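Local coordinates for protein alginate lyase, family PL7 (Zobellia galactanivorans, PDB 3ZPY) that cleaves the polysaccharide alginate as a lyase, by beta-elimination, through this PL7 catalytic domain of a longer protein, at residues L157-Y162 and S201-K206; V139-F144 and V163-G168; G55-F60 and T102-Q107. One frame throughout, in Å; residues are numbered along the deposited sequence.

Interaction 1 (L157-Y162 and S201-K206); sequences LKISGY and SVFRKK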
loop_
_atom_site.group_PDB
_atom_site.type_symbol
_atom_site.label_atom_id
_atom_site.label_comp_id
_atom_site.label_asym_id
_atom_site.label_seq_id
_atom_site.Cartn_x
_atom_site.Cartn_y
_atom_site.Cartn_z
ATOM N N LEU A 157 -2.669 13.956 -4.308
ATOM C CA LEU A 157 -3.084 12.969 -3.381
ATOM C C LEU A 157 -4.510 12.530 -3.793
ATOM O O LEU A 157 -5.422 13.372 -3.961
ATOM C CB LEU A 157 -3.083 13.555 -1.965
ATOM C CG LEU A 157 -3.551 12.674 -0.866
ATOM C CD1 LEU A 157 -2.636 11.490 -0.541
ATOM C CD2 LEU A 157 -3.882 13.489 0.383
ATOM N N LYS A 158 -4.749 11.219 -3.820
ATOM C CA LYS A 158 -6.119 10.712 -4.165
ATOM C C LYS A 158 -6.501 9.715 -3.095
ATOM O O LYS A 158 -5.745 8.778 -2.833
ATOM C CB LYS A 158 -6.135 10.099 -5.557
ATOM C CG LYS A 158 -7.485 9.616 -5.943
ATOM C CD LYS A 158 -7.519 9.317 -7.450
ATOM C CE LYS A 158 -8.948 8.916 -7.861
ATOM N NZ LYS A 158 -8.986 8.702 -9.369
ATOM N N ILE A 159 -7.705 9.931 -2.513
ATOM C CA ILE A 159 -8.209 9.053 -1.461
ATOM C C ILE A 159 -9.321 8.208 -2.043
ATOM O O ILE A 159 -10.370 8.752 -2.420
ATOM C CB ILE A 159 -8.702 9.881 -0.301
ATOM C CG1 ILE A 159 -7.541 10.828 0.249
ATOM C CG2 ILE A 159 -9.198 8.934 0.806
ATOM C CD1 ILE A 159 -6.342 10.105 0.721
ATOM N N SER A 160 -9.046 6.909 -2.114
ATOM C CA SER A 160 -10.033 5.978 -2.732
ATOM C C SER A 160 -10.343 4.885 -1.690
ATOM O O SER A 160 -10.045 5.051 -0.525
ATOM C CB SER A 160 -9.417 5.413 -4.015
ATOM O OG SER A 160 -9.265 6.416 -5.006
ATOM N N GLY A 161 -10.950 3.769 -2.116
ATOM C CA GLY A 161 -11.500 2.819 -1.185
ATOM C C GLY A 161 -12.900 3.158 -0.740
ATOM O O GLY A 161 -13.416 4.213 -1.128
ATOM N N TYR A 162 -13.469 2.321 0.154
ATOM C CA TYR A 162 -14.911 2.391 0.489
ATOM C C TYR A 162 -15.312 3.782 1.033
ATOM O O TYR A 162 -16.302 4.364 0.630
ATOM C CB TYR A 162 -15.219 1.330 1.530
ATOM C CG TYR A 162 -16.628 1.243 1.870
ATOM C CD1 TYR A 162 -17.299 2.275 2.575
ATOM C CD2 TYR A 162 -17.378 0.193 1.347
ATOM C CE1 TYR A 162 -18.654 2.191 2.840
ATOM C CE2 TYR A 162 -18.756 0.090 1.602
ATOM C CZ TYR A 162 -19.393 1.116 2.370
ATOM O OH TYR A 162 -20.744 1.103 2.605
ATOM N N SER A 201 -4.105 17.493 9.108
ATOM C CA SER A 201 -5.206 16.597 8.639
ATOM C C SER A 201 -5.611 17.013 7.235
ATOM O O SER A 201 -6.146 18.115 7.016
ATOM C CB SER A 201 -6.390 16.685 9.564
ATOM O OG SER A 201 -7.461 15.948 9.039
ATOM N N VAL A 202 -5.391 16.075 6.314
ATOM C CA VAL A 202 -5.737 16.386 4.904
ATOM C C VAL A 202 -7.011 15.691 4.382
ATOM O O VAL A 202 -7.579 16.068 3.371
ATOM C CB VAL A 202 -4.550 16.123 3.943
ATOM C CG1 VAL A 202 -3.335 16.936 4.383
ATOM C CG2 VAL A 202 -4.159 14.661 3.958
ATOM N N PHE A 203 -7.455 14.717 5.159
ATOM C CA PHE A 203 -8.698 13.941 4.788
ATOM C C PHE A 203 -9.237 13.337 6.072
ATOM O O PHE A 203 -8.480 12.656 6.770
ATOM C CB PHE A 203 -8.348 12.798 3.817
ATOM C CG PHE A 203 -9.546 11.954 3.553
ATOM C CD1 PHE A 203 -10.515 12.343 2.693
ATOM C CD2 PHE A 203 -9.693 10.780 4.289
ATOM C CE1 PHE A 203 -11.684 11.564 2.523
ATOM C CE2 PHE A 203 -10.812 9.990 4.115
ATOM C CZ PHE A 203 -11.800 10.375 3.234
ATOM N N ARG A 204 -10.523 13.490 6.313
ATOM C CA ARG A 204 -11.120 12.847 7.468
ATOM C C ARG A 204 -12.586 12.608 7.117
ATOM O O ARG A 204 -13.289 13.591 6.751
ATOM C CB ARG A 204 -11.005 13.772 8.703
ATOM C CG ARG A 204 -11.784 13.258 9.893
ATOM C CD ARG A 204 -11.557 14.117 11.133
ATOM N NE ARG A 204 -12.628 13.941 12.119
ATOM C CZ ARG A 204 -12.639 12.985 13.060
ATOM N NH1 ARG A 204 -11.580 12.180 13.195
ATOM N NH2 ARG A 204 -13.656 12.934 13.919
ATOM N N LYS A 205 -13.096 11.360 7.331
ATOM C CA LYS A 205 -14.462 11.069 6.921
ATOM C C LYS A 205 -14.942 9.882 7.706
ATOM O O LYS A 205 -14.219 8.902 7.889
ATOM C CB LYS A 205 -14.523 10.783 5.406
ATOM C CG LYS A 205 -15.975 10.706 4.890
ATOM C CD LYS A 205 -15.945 10.745 3.345
ATOM C CE LYS A 205 -17.359 10.677 2.720
ATOM N NZ LYS A 205 -18.103 11.879 3.140
ATOM N N LYS A 206 -16.210 9.953 8.132
ATOM C CA LYS A 206 -16.853 8.846 8.850
ATOM C C LYS A 206 -17.220 7.695 7.899
ATOM O O LYS A 206 -17.775 7.947 6.818
ATOM C CB LYS A 206 -17.846 9.358 9.866
ATOM C CG LYS A 206 -18.357 8.326 10.857
ATOM C CD LYS A 206 -19.562 8.846 11.624
ATOM C CE LYS A 206 -19.771 8.071 12.916
ATOM N NZ LYS A 206 -18.520 7.979 13.717
#
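Ile159 sits over one face of the Phe203 ring, its CG2 methyl almost exactly above the centre. CG2 stands 3.7 Å from the ring centroid and only 7° off the ring normal, a CH-pi contact in which all six ring carbons share the methyl. The other branch of the isoleucine covers the root of the ring, CG1 lying 4.0 Å from Phe203 CG, so that the side chain meets the face with both arms while the two groups run obliquely to each other. Phe203 presents that face because its CG stands anti to the backbone N (chi1 175°), which carries the ring along the opposing strand. Between them the two strands bridge the sandwich of the jelly roll: 154-160 belongs to one antiparallel sheet, and 200-206 is an outermost strand of the other. A classic beta bulge at Val202 and Phe203 puts both of these consecutive side chains on the inner side of their sheet. Val202 can therefore make a second, smaller contact beside the ring, where its CG2 meets Leu157 CD2 at 3.8 Å, methyl to methyl. Behind them, Val140 and Val142 of strand 138-146 pack on Ile159 and Leu157. Tyr176 touches both Leu157 and Val202, while Val163 and Thr164 of the short helix 162-165 lean on Phe203.

Interaction 2 (V139-F144 and V163-G168); sequences VVRVQF and VTEEQG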
loop_
_atom_site.group_PDB
_atom_site.type_symbol
_atom_site.label_atom_id
_atom_site.label_comp_id
_atom_site.label_asym_id
_atom_site.label_seq_id
_atom_site.Cartn_x
_atom_site.Cartn_y
_atom_site.Cartn_z
ATOM N N VAL A 139 -10.963 -0.233 2.796
ATOM C CA VAL A 139 -11.611 0.885 3.527
ATOM C C VAL A 139 -11.096 2.211 2.972
ATOM O O VAL A 139 -11.848 3.136 2.699
ATOM C CB VAL A 139 -11.361 0.767 5.029
ATOM C CG1 VAL A 139 -11.807 1.993 5.762
ATOM C CG2 VAL A 139 -12.004 -0.498 5.600
ATOM N N VAL A 140 -9.758 2.293 2.838
ATOM C CA VAL A 140 -9.134 3.539 2.243
ATOM C C VAL A 140 -7.868 3.103 1.533
ATOM O O VAL A 140 -7.161 2.194 2.016
ATOM C CB VAL A 140 -8.892 4.650 3.323
ATOM C CG1 VAL A 140 -7.764 4.256 4.317
ATOM C CG2 VAL A 140 -8.566 6.001 2.658
ATOM N N ARG A 141 -7.627 3.757 0.408
ATOM C CA ARG A 141 -6.360 3.708 -0.302
ATOM C C ARG A 141 -5.803 5.114 -0.407
ATOM O O ARG A 141 -6.475 6.013 -0.930
ATOM C CB ARG A 141 -6.580 3.156 -1.699
ATOM C CG ARG A 141 -6.838 1.653 -1.701
ATOM C CD ARG A 141 -6.645 1.058 -3.111
ATOM N NE ARG A 141 -7.431 1.728 -4.157
ATOM C CZ ARG A 141 -8.703 1.470 -4.409
ATOM N NH1 ARG A 141 -9.392 0.612 -3.669
ATOM N NH2 ARG A 141 -9.342 2.132 -5.388
ATOM N N VAL A 142 -4.543 5.312 0.052
ATOM C CA VAL A 142 -3.854 6.598 -0.009
ATOM C C VAL A 142 -2.940 6.525 -1.231
ATOM O O VAL A 142 -2.099 5.628 -1.282
ATOM C CB VAL A 142 -3.061 6.753 1.286
ATOM C CG1 VAL A 142 -2.281 8.067 1.225
ATOM C CG2 VAL A 142 -3.946 6.710 2.532
ATOM N N GLN A 143 -3.159 7.436 -2.192
ATOM C CA GLN A 143 -2.546 7.265 -3.501
ATOM C C GLN A 143 -1.992 8.598 -3.978
ATOM O O GLN A 143 -2.409 9.637 -3.560
ATOM C CB GLN A 143 -3.578 6.822 -4.558
ATOM C CG GLN A 143 -4.284 5.522 -4.095
ATOM C CD GLN A 143 -5.552 5.263 -4.729
ATOM O OE1 GLN A 143 -5.842 4.123 -5.141
ATOM N NE2 GLN A 143 -6.395 6.300 -4.727
ATOM N N PHE A 144 -0.978 8.516 -4.851
ATOM C CA PHE A 144 -0.635 9.630 -5.730
ATOM C C PHE A 144 -1.029 9.289 -7.186
ATOM O O PHE A 144 -0.768 8.176 -7.622
ATOM C CB PHE A 144 0.858 9.981 -5.672
ATOM C CG PHE A 144 1.306 10.681 -4.431
ATOM C CD1 PHE A 144 0.466 11.440 -3.594
ATOM C CD2 PHE A 144 2.672 10.669 -4.172
ATOM C CE1 PHE A 144 1.005 12.048 -2.454
ATOM C CE2 PHE A 144 3.218 11.303 -3.077
ATOM C CZ PHE A 144 2.358 12.013 -2.216
ATOM N N VAL A 163 -14.413 4.354 1.848
ATOM C CA VAL A 163 -14.775 5.527 2.615
ATOM C C VAL A 163 -15.071 6.754 1.698
ATOM O O VAL A 163 -15.858 7.601 2.072
ATOM C CB VAL A 163 -13.667 5.891 3.669
ATOM C CG1 VAL A 163 -12.388 6.396 2.998
ATOM C CG2 VAL A 163 -14.249 6.847 4.719
ATOM N N THR A 164 -14.509 6.766 0.493
ATOM C CA THR A 164 -14.847 7.793 -0.513
ATOM C C THR A 164 -15.692 7.165 -1.618
ATOM O O THR A 164 -16.734 7.738 -1.983
ATOM C CB THR A 164 -13.628 8.543 -1.047
ATOM O OG1 THR A 164 -12.733 7.599 -1.599
ATOM C CG2 THR A 164 -13.001 9.418 -0.009
ATOM N N GLU A 165 -15.209 6.073 -2.214
ATOM C CA GLU A 165 -15.940 5.556 -3.398
ATOM C C GLU A 165 -17.401 5.207 -3.175
ATOM O O GLU A 165 -18.181 5.262 -4.127
ATOM C CB GLU A 165 -15.162 4.363 -3.946
ATOM C CG GLU A 165 -13.786 4.657 -4.483
ATOM C CD GLU A 165 -13.146 3.354 -4.904
ATOM O OE1 GLU A 165 -13.813 2.364 -5.337
ATOM O OE2 GLU A 165 -11.951 3.298 -4.906
ATOM N N GLU A 166 -17.752 4.706 -1.990
ATOM C CA GLU A 166 -19.103 4.267 -1.691
ATOM C C GLU A 166 -19.833 5.346 -0.891
ATOM O O GLU A 166 -20.962 5.187 -0.471
ATOM C CB GLU A 166 -19.067 2.914 -0.949
ATOM C CG GLU A 166 -18.628 1.722 -1.801
ATOM C CD GLU A 166 -19.724 1.180 -2.670
ATOM O OE1 GLU A 166 -20.812 1.750 -2.638
ATOM O OE2 GLU A 166 -19.483 0.177 -3.357
ATOM N N GLN A 167 -19.188 6.529 -0.783
ATOM C CA GLN A 167 -19.699 7.654 0.042
ATOM C C GLN A 167 -19.422 8.995 -0.641
ATOM O O GLN A 167 -18.766 9.906 -0.114
ATOM C CB GLN A 167 -19.136 7.592 1.485
ATOM C CG GLN A 167 -19.215 6.224 2.143
ATOM C CD GLN A 167 -18.904 6.349 3.606
ATOM O OE1 GLN A 167 -17.893 7.017 4.003
ATOM N NE2 GLN A 167 -19.732 5.750 4.455
ATOM N N GLY A 168 -19.828 9.066 -1.910
ATOM C CA GLY A 168 -19.819 10.342 -2.653
ATOM C C GLY A 168 -18.756 10.494 -3.668
ATOM O O GLY A 168 -18.750 11.484 -4.423
HETATM O O HOH W 1 -11.959 0.280 -4.911
#
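Val139 O accepts a bond from Val163 N at 3.0 Å, nearly straight at 161° and in the carbonyl plane, which fastens the short helix 162-165 to a corner of the beta jelly roll, where a classic beta bulge at Val139 and Val140 faces Ile124. Val163 CG1 sits 3.3 Å from the same carbonyl oxygen Val139 O and meets Val140 CG2 at 3.9 Å, the two valines running alongside each other. Further along, the arginine and glutamate chains of Arg141 and Glu165 stand nearly perpendicular, their charged planes 69° apart. They form a salt bridge, Arg141 NH2 to Glu165 OE2 at 2.9 Å, whose hydrogen bond is weak, bent to 122°. A water bridges the same two groups, accepting from Arg141 NH1 and donating to Glu165 OE1. Asp138 pairs with Arg141 NH1, and Glu165 OE2 also takes the backbone N of Gly161, so both charges have second partners. A leucine in place of Arg141 would probably leave Glu165 and Asp138 without their positive mate and the Gln143 amide less firmly set. That amide, whose NE2 bonds Ser160 OG and Lys158 O, steadies the guanidinium: Arg141 NE donates in its own plane to Gln143 OE1 at 3.0 Å, from above the carbonyl plane.

Interaction 3 (G55-F60 and T102-Q107); sequences GEWVYF and TVQVNQ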
loop_
_atom_site.group_PDB
_atom_site.type_symbol
_atom_site.label_atom_id
_atom_site.label_comp_id
_atom_site.label_asym_id
_atom_site.label_seq_id
_atom_site.Cartn_x
_atom_site.Cartn_y
_atom_site.Cartn_z
ATOM N N GLY A 55 19.812 1.185 3.298
ATOM C CA GLY A 55 20.194 1.429 4.694
ATOM C C GLY A 55 19.412 2.566 5.296
ATOM O O GLY A 55 19.470 2.759 6.517
ATOM N N GLU A 56 18.700 3.366 4.506
ATOM C CA GLU A 56 17.853 4.409 5.070
ATOM C C GLU A 56 16.392 4.026 4.764
ATOM O O GLU A 56 15.556 4.023 5.687
ATOM C CB GLU A 56 18.172 5.738 4.403
ATOM C CG GLU A 56 17.219 6.872 4.774
ATOM C CD GLU A 56 17.508 8.203 4.058
ATOM O OE1 GLU A 56 18.535 8.309 3.320
ATOM O OE2 GLU A 56 16.671 9.156 4.199
ATOM N N TRP A 57 16.073 3.791 3.500
ATOM C CA TRP A 57 14.690 3.494 3.091
ATOM C C TRP A 57 14.582 2.003 2.684
ATOM O O TRP A 57 15.547 1.397 2.293
ATOM C CB TRP A 57 14.297 4.247 1.814
ATOM C CG TRP A 57 14.508 5.733 1.790
ATOM C CD1 TRP A 57 15.647 6.443 1.410
ATOM C CD2 TRP A 57 13.538 6.697 2.226
ATOM N NE1 TRP A 57 15.413 7.815 1.524
ATOM C CE2 TRP A 57 14.114 8.017 2.015
ATOM C CE3 TRP A 57 12.232 6.598 2.652
ATOM C CZ2 TRP A 57 13.409 9.175 2.287
ATOM C CZ3 TRP A 57 11.499 7.736 2.915
ATOM C CH2 TRP A 57 12.065 9.040 2.720
ATOM N N VAL A 58 13.382 1.493 2.695
ATOM C CA VAL A 58 13.020 0.213 2.042
ATOM C C VAL A 58 12.141 0.554 0.840
ATOM O O VAL A 58 11.183 1.324 0.959
ATOM C CB VAL A 58 12.354 -0.790 3.016
ATOM C CG1 VAL A 58 11.818 -2.010 2.253
ATOM C CG2 VAL A 58 13.361 -1.195 4.107
ATOM N N TYR A 59 12.601 0.071 -0.286
ATOM C CA TYR A 59 11.973 0.365 -1.618
ATOM C C TYR A 59 11.085 -0.764 -2.028
ATOM O O TYR A 59 11.450 -1.962 -1.823
ATOM C CB TYR A 59 13.090 0.441 -2.643
ATOM C CG TYR A 59 14.016 1.646 -2.465
ATOM C CD1 TYR A 59 15.029 1.627 -1.506
ATOM C CD2 TYR A 59 13.904 2.806 -3.296
ATOM C CE1 TYR A 59 15.906 2.729 -1.320
ATOM C CE2 TYR A 59 14.762 3.897 -3.074
ATOM C CZ TYR A 59 15.733 3.861 -2.120
ATOM O OH TYR A 59 16.598 4.965 -1.977
ATOM N N PHE A 60 9.873 -0.413 -2.488
ATOM C CA PHE A 60 8.854 -1.346 -3.011
ATOM C C PHE A 60 8.679 -0.967 -4.405
ATOM O O PHE A 60 8.125 0.112 -4.721
ATOM C CB PHE A 60 7.559 -1.121 -2.237
ATOM C CG PHE A 60 7.679 -1.412 -0.744
ATOM C CD1 PHE A 60 8.294 -0.461 0.121
ATOM C CD2 PHE A 60 7.159 -2.604 -0.196
ATOM C CE1 PHE A 60 8.394 -0.743 1.506
ATOM C CE2 PHE A 60 7.299 -2.873 1.137
ATOM C CZ PHE A 60 7.853 -1.924 2.002
ATOM N N THR A 102 7.006 7.235 6.938
ATOM C CA THR A 102 7.601 8.337 6.214
ATOM C C THR A 102 7.814 7.799 4.823
ATOM O O THR A 102 8.452 6.745 4.633
ATOM C CB THR A 102 8.934 8.740 6.924
ATOM O OG1 THR A 102 8.603 9.214 8.225
ATOM C CG2 THR A 102 9.697 9.845 6.134
ATOM N N VAL A 103 7.371 8.554 3.881
ATOM C CA VAL A 103 7.279 7.956 2.469
ATOM C C VAL A 103 7.759 8.975 1.445
ATOM O O VAL A 103 7.622 10.208 1.610
ATOM C CB VAL A 103 5.791 7.552 2.175
ATOM C CG1 VAL A 103 4.852 8.781 1.996
ATOM C CG2 VAL A 103 5.700 6.637 0.942
ATOM N N GLN A 104 8.281 8.416 0.343
ATOM C CA GLN A 104 8.285 9.124 -0.948
ATOM C C GLN A 104 7.804 8.211 -2.048
ATOM O O GLN A 104 7.850 6.972 -1.921
ATOM C CB GLN A 104 9.669 9.571 -1.342
ATOM C CG GLN A 104 10.450 10.435 -0.308
ATOM C CD GLN A 104 11.632 11.072 -0.953
ATOM O OE1 GLN A 104 11.999 10.687 -2.120
ATOM N NE2 GLN A 104 12.262 12.016 -0.288
ATOM N N VAL A 105 7.270 8.857 -3.079
ATOM C CA VAL A 105 6.961 8.117 -4.307
ATOM C C VAL A 105 7.982 8.691 -5.300
ATOM O O VAL A 105 8.004 9.930 -5.504
ATOM C CB VAL A 105 5.505 8.207 -4.763
ATOM C CG1 VAL A 105 5.345 7.455 -6.094
ATOM C CG2 VAL A 105 4.574 7.739 -3.645
ATOM N N ASN A 106 8.776 7.810 -5.951
ATOM C CA ASN A 106 9.777 8.241 -6.824
ATOM C C ASN A 106 9.442 8.042 -8.320
ATOM O O ASN A 106 10.142 8.556 -9.143
ATOM C CB ASN A 106 11.064 7.475 -6.512
ATOM C CG ASN A 106 11.528 7.727 -5.051
ATOM O OD1 ASN A 106 11.818 8.874 -4.686
ATOM N ND2 ASN A 106 11.425 6.712 -4.205
ATOM N N GLN A 107 8.389 7.286 -8.657
ATOM C CA GLN A 107 8.079 6.983 -10.038
ATOM C C GLN A 107 6.670 6.436 -10.047
ATOM O O GLN A 107 6.329 5.602 -9.200
ATOM C CB GLN A 107 9.021 5.840 -10.557
ATOM C CG GLN A 107 8.834 5.511 -12.020
ATOM C CD GLN A 107 9.408 6.498 -13.038
ATOM O OE1 GLN A 107 10.275 7.254 -12.795
ATOM N NE2 GLN A 107 8.982 6.363 -14.214
#
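Trp57 and Gln104 both have CG beside the backbone N and anti to the carbonyl carbon (chi1 -53° and -54°), and these torsions let the indole and the glutamine chain reach for each other across the sheet. The two side chains come together almost perpendicular, the ring and amide planes 53° apart. The far end of the benzo ring makes the contact: Trp57 CH2 lies 3.7 Å from Gln104 CG, and Trp57 CZ2 is 4.0 Å from Gln104 NE2. At the ring's edge, close to its plane, the backbone oxygen Thr102 O approaches Trp57 CZ3 to 3.6 Å, while the methyl Thr102 CG2 lies 4.2 Å from Trp57 CH2. The glutamine is fixed at its polar end from outside the pair, with OE1 bonded to Arg239 NH2 and NE2 to Thr181 OG1, so its extended chain is held at a set rotation against the indole. At the root of the tryptophan, Trp57 N and Trp57 O are tied to Asp54 and Thr53, and Glu56 CG rests 3.7 Å above one face of the Trp57 ring, offset toward its rim. Strands 58-63 and 96-107 are not neighbours: 235-247 runs between them and pairs with both. Trp57 thus spans a whole strand along the face turned away from Val103, whose side chain meets the opposite sheet, a bridge across the outer side of a PL7 jelly-roll sandwich.

Interaction 1 is a wholly apolar contact between the two sheets of the sandwich, whereas interaction 2 mixes a valine pair with a backbone bond and a salt bridge with a bridging water that reaches exposed Glu165. The two share a neighbourhood: strands 138-146 and 154-160 are adjacent in one sheet, and helix 162-165 follows directly, with Thr164 OG1 taking up Ile159 O. Interaction 3 lies about 22 Å from interaction 1, centre to centre, yet belongs to the same sheet as strand 200-206; its residues are buried but on the sheet's other side, and it works by van der Waals contact rather than bonds. Phe144 packs on Val105, joining the strands of interactions 2 and 3 through the core.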